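Local coordinates for protein NAD nucleotidase (Haemophilus influenzae, PDB 3ZTV) that degrades NAD in the periplasm to adenosine and nicotinamide riboside, acting as a zinc-dependent pyrophosphatase and 5'-nucleotidase, at residues Gly363-Gly368 against Asp415-Asn420; Asn424-Phe429 against Ser548-Met553. All blocks are in the same frame, centred on the assembly; numbering follows the deposited sequence.

Contact 1: Gly363-Gly368 against Asp415-Asn420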
loop_
_atom_site.group_PDB
_atom_site.type_symbol
_atom_site.label_atom_id
_atom_site.label_comp_id
_atom_site.label_asym_id
_atom_site.label_seq_id
_atom_site.Cartn_x
_atom_site.Cartn_y
_atom_site.Cartn_z
ATOM N N GLY A 363 -4.790 -38.812 -33.000
ATOM C CA GLY A 363 -3.468 -38.803 -33.590
ATOM C C GLY A 363 -2.603 -39.952 -33.121
ATOM O O GLY A 363 -3.103 -40.973 -32.647
ATOM N N SER A 364 -1.293 -39.774 -33.249
ATOM C CA SER A 364 -0.335 -40.825 -32.948
ATOM C C SER A 364 0.082 -40.821 -31.485
ATOM O O SER A 364 0.044 -39.784 -30.820
ATOM C CB SER A 364 0.904 -40.679 -33.834
ATOM O OG SER A 364 0.595 -40.972 -35.185
ATOM N N ALA A 365 0.488 -41.987 -30.998
ATOM C CA ALA A 365 0.998 -42.121 -29.642
ATOM C C ALA A 365 2.119 -41.120 -29.391
ATOM O O ALA A 365 2.932 -40.843 -30.275
ATOM C CB ALA A 365 1.498 -43.540 -29.410
ATOM N N MET A 366 2.146 -40.563 -28.185
ATOM C CA MET A 366 3.239 -39.693 -27.760
ATOM C C MET A 366 4.222 -40.522 -26.936
ATOM O O MET A 366 3.914 -40.918 -25.813
ATOM C CB MET A 366 2.691 -38.511 -26.958
ATOM C CG MET A 366 1.962 -37.492 -27.825
ATOM S SD MET A 366 1.064 -36.227 -26.897
ATOM C CE MET A 366 -0.331 -37.163 -26.273
ATOM N N PRO A 367 5.400 -40.825 -27.507
ATOM C CA PRO A 367 6.333 -41.742 -26.843
ATOM C C PRO A 367 6.768 -41.229 -25.474
ATOM O O PRO A 367 7.005 -40.029 -25.302
ATOM C CB PRO A 367 7.529 -41.789 -27.802
ATOM C CG PRO A 367 6.971 -41.390 -29.128
ATOM C CD PRO A 367 5.881 -40.402 -28.833
ATOM N N GLY A 368 6.863 -42.149 -24.520
ATOM C CA GLY A 368 7.320 -41.848 -23.177
ATOM C C GLY A 368 7.959 -43.076 -22.561
ATOM O O GLY A 368 8.343 -44.011 -23.274
ATOM N N ASP A 415 4.254 -44.454 -22.813
ATOM C CA ASP A 415 3.713 -43.677 -23.915
ATOM C C ASP A 415 2.315 -43.222 -23.527
ATOM O O ASP A 415 1.618 -43.911 -22.780
ATOM C CB ASP A 415 3.597 -44.519 -25.197
ATOM C CG ASP A 415 4.938 -45.037 -25.708
ATOM O OD1 ASP A 415 5.994 -44.722 -25.134
ATOM O OD2 ASP A 415 4.927 -45.768 -26.722
ATOM N N ILE A 416 1.902 -42.073 -24.042
ATOM C CA ILE A 416 0.522 -41.641 -23.906
ATOM C C ILE A 416 -0.175 -41.919 -25.231
ATOM O O ILE A 416 0.158 -41.315 -26.252
ATOM C CB ILE A 416 0.423 -40.153 -23.532
ATOM C CG1 ILE A 416 1.108 -39.910 -22.186
ATOM C CG2 ILE A 416 -1.028 -39.710 -23.479
ATOM C CD1 ILE A 416 1.120 -38.457 -21.740
ATOM N N LEU A 417 -1.128 -42.845 -25.207
ATOM C CA LEU A 417 -1.761 -43.350 -26.422
ATOM C C LEU A 417 -3.049 -42.605 -26.741
ATOM O O LEU A 417 -3.700 -42.072 -25.842
ATOM C CB LEU A 417 -2.051 -44.847 -26.272
ATOM C CG LEU A 417 -0.874 -45.746 -25.889
ATOM C CD1 LEU A 417 -1.315 -47.205 -25.820
ATOM C CD2 LEU A 417 0.282 -45.580 -26.859
ATOM N N PRO A 418 -3.431 -42.571 -28.028
ATOM C CA PRO A 418 -4.696 -41.940 -28.416
ATOM C C PRO A 418 -5.888 -42.635 -27.765
ATOM O O PRO A 418 -5.801 -43.816 -27.421
ATOM C CB PRO A 418 -4.736 -42.133 -29.939
ATOM C CG PRO A 418 -3.824 -43.287 -30.199
ATOM C CD PRO A 418 -2.732 -43.163 -29.181
ATOM N N GLY A 419 -6.987 -41.906 -27.601
ATOM C CA GLY A 419 -8.198 -42.471 -27.043
ATOM C C GLY A 419 -8.739 -41.653 -25.890
ATOM O O GLY A 419 -8.324 -40.513 -25.669
ATOM N N ASN A 420 -9.669 -42.244 -25.150
ATOM C CA ASN A 420 -10.277 -41.578 -24.008
ATOM C C ASN A 420 -9.323 -41.453 -22.827
ATOM O O ASN A 420 -8.558 -42.370 -22.532
ATOM C CB ASN A 420 -11.538 -42.319 -23.570
ATOM C CG ASN A 420 -12.551 -42.471 -24.693
ATOM O OD1 ASN A 420 -13.114 -43.552 -24.899
ATOM N ND2 ASN A 420 -12.794 -41.389 -25.422
HETATM O O HOH W 1 -1.378 -39.848 -28.274
#
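Ile-416 and Met-366 form one isolated antiparallel bridge in the C-terminal domain of this 5'-nucleotidase, and the side chain of Asp-415 adds a bond to Gly-368. The bridge is a hydrogen-bonded pair. It joins the loop after strand 357-362 to the residues that lead into strand 419-422, which lies antiparallel to 357-362 in a three-stranded sheet.

Asp-415 comes first. Its CG sits beside its own backbone N, and the carboxylate reaches the backbone of Gly-368. Gly-368 N donates to Asp-415 OD1 over 2.8 Å in a nearly straight bond of 175°. The N-H comes from above the carboxylate plane, 40° out of it. Asp-415 CA also makes a CH...O contact with Met-366 O. Arg-373 and Arg-413, probable substrate-binding residues, lie near Gly-368.

Ile-416 carries both bonds of the bridge. Its N donates to Met-366 O at 2.9 Å, and its O accepts from Met-366 N at 2.9 Å. Ile-416 O is gripped a second time by a water, which also donates to Ser-364 O. On the buried side, Ile-416 CG2 meets Met-366 CE at 3.8 Å. The methionine chain bends at its last torsion (chi3 -73°), which places CE there. Ile-361 and Phe-390 touch both side chains.

Leu-417 starts away from the loop, but its CD2 turns back to Ala-365 CB. At 3.5 Å this carbon pair is tighter than usual van der Waals contact.

Pro-418 CB points toward the loop, and the ring lies against it. CD lies by the backbone of Ala-365, 3.9 Å from its N. Pro-418 CB and CG each lie 3.4 Å from Gly-363 O.

Contact 2: Asn424-Phe429 against Ser548-Met553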
loop_
_atom_site.group_PDB
_atom_site.type_symbol
_atom_site.label_atom_id
_atom_site.label_comp_id
_atom_site.label_asym_id
_atom_site.label_seq_id
_atom_site.Cartn_x
_atom_site.Cartn_y
_atom_site.Cartn_z
ATOM N N ASN A 424 -9.130 -40.978 -13.541
ATOM C CA ASN A 424 -8.240 -42.008 -13.007
ATOM C C ASN A 424 -6.974 -42.121 -13.831
ATOM O O ASN A 424 -5.884 -42.317 -13.294
ATOM C CB ASN A 424 -8.920 -43.379 -12.994
ATOM C CG ASN A 424 -9.904 -43.540 -11.865
ATOM O OD1 ASN A 424 -9.690 -43.043 -10.760
ATOM N ND2 ASN A 424 -10.986 -44.258 -12.126
ATOM N N ASP A 425 -7.126 -42.021 -15.149
ATOM C CA ASP A 425 -5.986 -42.136 -16.049
ATOM C C ASP A 425 -4.892 -41.113 -15.743
ATOM O O ASP A 425 -3.709 -41.419 -15.849
ATOM C CB ASP A 425 -6.425 -42.005 -17.509
ATOM C CG ASP A 425 -7.273 -43.177 -17.982
ATOM O OD1 ASP A 425 -7.239 -44.263 -17.363
ATOM O OD2 ASP A 425 -7.971 -43.003 -18.996
ATOM N N ALA A 426 -5.285 -39.894 -15.380
ATOM C CA ALA A 426 -4.302 -38.858 -15.047
ATOM C C ALA A 426 -3.437 -39.259 -13.858
ATOM O O ALA A 426 -2.226 -39.037 -13.853
ATOM C CB ALA A 426 -4.984 -37.525 -14.775
ATOM N N TYR A 427 -4.067 -39.854 -12.855
ATOM C CA TYR A 427 -3.348 -40.343 -11.687
ATOM C C TYR A 427 -2.508 -41.581 -12.010
ATOM O O TYR A 427 -1.548 -41.884 -11.310
ATOM C CB TYR A 427 -4.316 -40.599 -10.532
ATOM C CG TYR A 427 -4.698 -39.334 -9.791
ATOM C CD1 TYR A 427 -5.720 -38.508 -10.247
ATOM C CD2 TYR A 427 -4.024 -38.966 -8.637
ATOM C CE1 TYR A 427 -6.061 -37.350 -9.564
ATOM C CE2 TYR A 427 -4.353 -37.815 -7.955
ATOM C CZ TYR A 427 -5.372 -37.012 -8.418
ATOM O OH TYR A 427 -5.689 -35.866 -7.724
ATOM N N THR A 428 -2.866 -42.275 -13.089
ATOM C CA THR A 428 -2.060 -43.380 -13.603
ATOM C C THR A 428 -0.843 -42.865 -14.368
ATOM O O THR A 428 0.257 -43.411 -14.235
ATOM C CB THR A 428 -2.892 -44.283 -14.537
ATOM O OG1 THR A 428 -3.957 -44.881 -13.791
ATOM C CG2 THR A 428 -2.023 -45.379 -15.147
ATOM N N PHE A 429 -1.046 -41.823 -15.172
ATOM C CA PHE A 429 0.034 -41.205 -15.935
ATOM C C PHE A 429 1.112 -40.666 -14.995
ATOM O O PHE A 429 2.304 -40.739 -15.296
ATOM C CB PHE A 429 -0.490 -40.035 -16.781
ATOM C CG PHE A 429 -1.376 -40.439 -17.927
ATOM C CD1 PHE A 429 -1.317 -41.713 -18.465
ATOM C CD2 PHE A 429 -2.265 -39.528 -18.476
ATOM C CE1 PHE A 429 -2.136 -42.072 -19.525
ATOM C CE2 PHE A 429 -3.083 -39.884 -19.531
ATOM C CZ PHE A 429 -3.015 -41.158 -20.053
ATOM N N SER A 548 -3.151 -31.049 -12.682
ATOM C CA SER A 548 -2.762 -30.205 -13.817
ATOM C C SER A 548 -3.110 -30.885 -15.142
ATOM O O SER A 548 -3.615 -30.254 -16.078
ATOM C CB SER A 548 -1.262 -29.915 -13.775
ATOM O OG SER A 548 -0.916 -29.149 -12.636
ATOM N N PHE A 549 -2.850 -32.186 -15.211
ATOM C CA PHE A 549 -3.168 -32.953 -16.403
ATOM C C PHE A 549 -4.667 -32.940 -16.666
ATOM O O PHE A 549 -5.100 -32.735 -17.796
ATOM C CB PHE A 549 -2.647 -34.383 -16.298
ATOM C CG PHE A 549 -2.585 -35.086 -17.623
ATOM C CD1 PHE A 549 -3.739 -35.547 -18.229
ATOM C CD2 PHE A 549 -1.380 -35.232 -18.289
ATOM C CE1 PHE A 549 -3.691 -36.173 -19.456
ATOM C CE2 PHE A 549 -1.329 -35.859 -19.519
ATOM C CZ PHE A 549 -2.488 -36.327 -20.101
ATOM N N ILE A 550 -5.462 -33.140 -15.618
ATOM C CA ILE A 550 -6.916 -33.055 -15.740
ATOM C C ILE A 550 -7.384 -31.682 -16.264
ATOM O O ILE A 550 -8.227 -31.609 -17.160
ATOM C CB ILE A 550 -7.605 -33.401 -14.403
ATOM C CG1 ILE A 550 -7.484 -34.898 -14.130
ATOM C CG2 ILE A 550 -9.059 -32.969 -14.410
ATOM C CD1 ILE A 550 -7.690 -35.258 -12.670
ATOM N N LYS A 551 -6.839 -30.598 -15.716
ATOM C CA LYS A 551 -7.186 -29.262 -16.217
ATOM C C LYS A 551 -6.866 -29.107 -17.704
ATOM O O LYS A 551 -7.629 -28.500 -18.461
ATOM C CB LYS A 551 -6.432 -28.178 -15.453
ATOM C CG LYS A 551 -6.830 -28.011 -14.013
ATOM C CD LYS A 551 -6.129 -26.792 -13.438
ATOM C CE LYS A 551 -6.342 -26.690 -11.944
ATOM N NZ LYS A 551 -5.680 -25.476 -11.383
ATOM N N PHE A 552 -5.715 -29.623 -18.115
ATOM C CA PHE A 552 -5.297 -29.522 -19.508
ATOM C C PHE A 552 -6.300 -30.208 -20.432
ATOM O O PHE A 552 -6.686 -29.655 -21.462
ATOM C CB PHE A 552 -3.889 -30.092 -19.688
ATOM C CG PHE A 552 -3.337 -29.928 -21.078
ATOM C CD1 PHE A 552 -3.587 -30.883 -22.047
ATOM C CD2 PHE A 552 -2.563 -28.828 -21.409
ATOM C CE1 PHE A 552 -3.088 -30.743 -23.328
ATOM C CE2 PHE A 552 -2.053 -28.684 -22.688
ATOM C CZ PHE A 552 -2.317 -29.646 -23.647
ATOM N N MET A 553 -6.733 -31.409 -20.064
ATOM C CA MET A 553 -7.712 -32.111 -20.883
ATOM C C MET A 553 -9.063 -31.400 -20.894
ATOM O O MET A 553 -9.770 -31.422 -21.897
ATOM C CB MET A 553 -7.865 -33.569 -20.437
ATOM C CG MET A 553 -6.606 -34.418 -20.595
ATOM S SD MET A 553 -5.944 -34.444 -22.277
ATOM C CE MET A 553 -7.389 -34.880 -23.242
#
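Phe-429 and Phe-549 form the aromatic part of this packing between two short helix segments. The segments run at 131° to each other, with axes 9.3 Å apart at closest approach. The ring pair is an offset edge-to-face stack, with planes at 62° and centroids 5.1 Å apart. The edge of Phe-429 points at one face of Phe-549. Phe-429 CD2 sits above that face toward its rim, 3.6 Å from Phe-549 CZ. Phe-429 CE2 also approaches Phe-549 CZ. Phe-549 CG is anti to the backbone N (chi1 -163°), which starts the ring off toward Phe-429.

The aliphatic contacts centre on Ala-426. Its CB points at the other helix and lies 3.7 Å from Ile-550 CG1. The same methyl also meets Phe-549 CD1, at 4.2 Å. Ile-550 CD1 extends further, to Tyr-427 CE1 at 4.1 Å, and the two side chains cross obliquely.

No hydrogen bond joins the two segments. The polar end of Tyr-427 finds its partner one residue before the second segment, where OH bonds to the carboxylate of Glu-547.

Helix 386-396 packs on Phe-549 through Phe-390, Ile-391 and Thr-394. Strand 357-362 meets Ile-550 through Val-358. At the Tyr-427 end, Leu-76 of helix 76-79 touches both Tyr-427 and Ile-550.

Contacts 1 and 2 lie on the same side of the chain's centre, with their own centres 14 Å apart. They come in series along the chain: contact 1 closes at Asn-420, and strand 419-422 then runs straight into helix 423-429 of contact 2. They also meet in space. Ile-416 CD1 packs on Phe-549 CE2 and Ile-416 CG2 on Phe-429 CZ, both at 4.2 Å. Strand 357-362 and helix 386-396 touch both contacts, and Phe-390 packs against Met-366, Ile-416 and Phe-549. With Phe-429, these side chains form a continuous apolar cluster between the two contacts. Neither Gly-368 nor Phe-429 is among the residues that line the adenosine pocket.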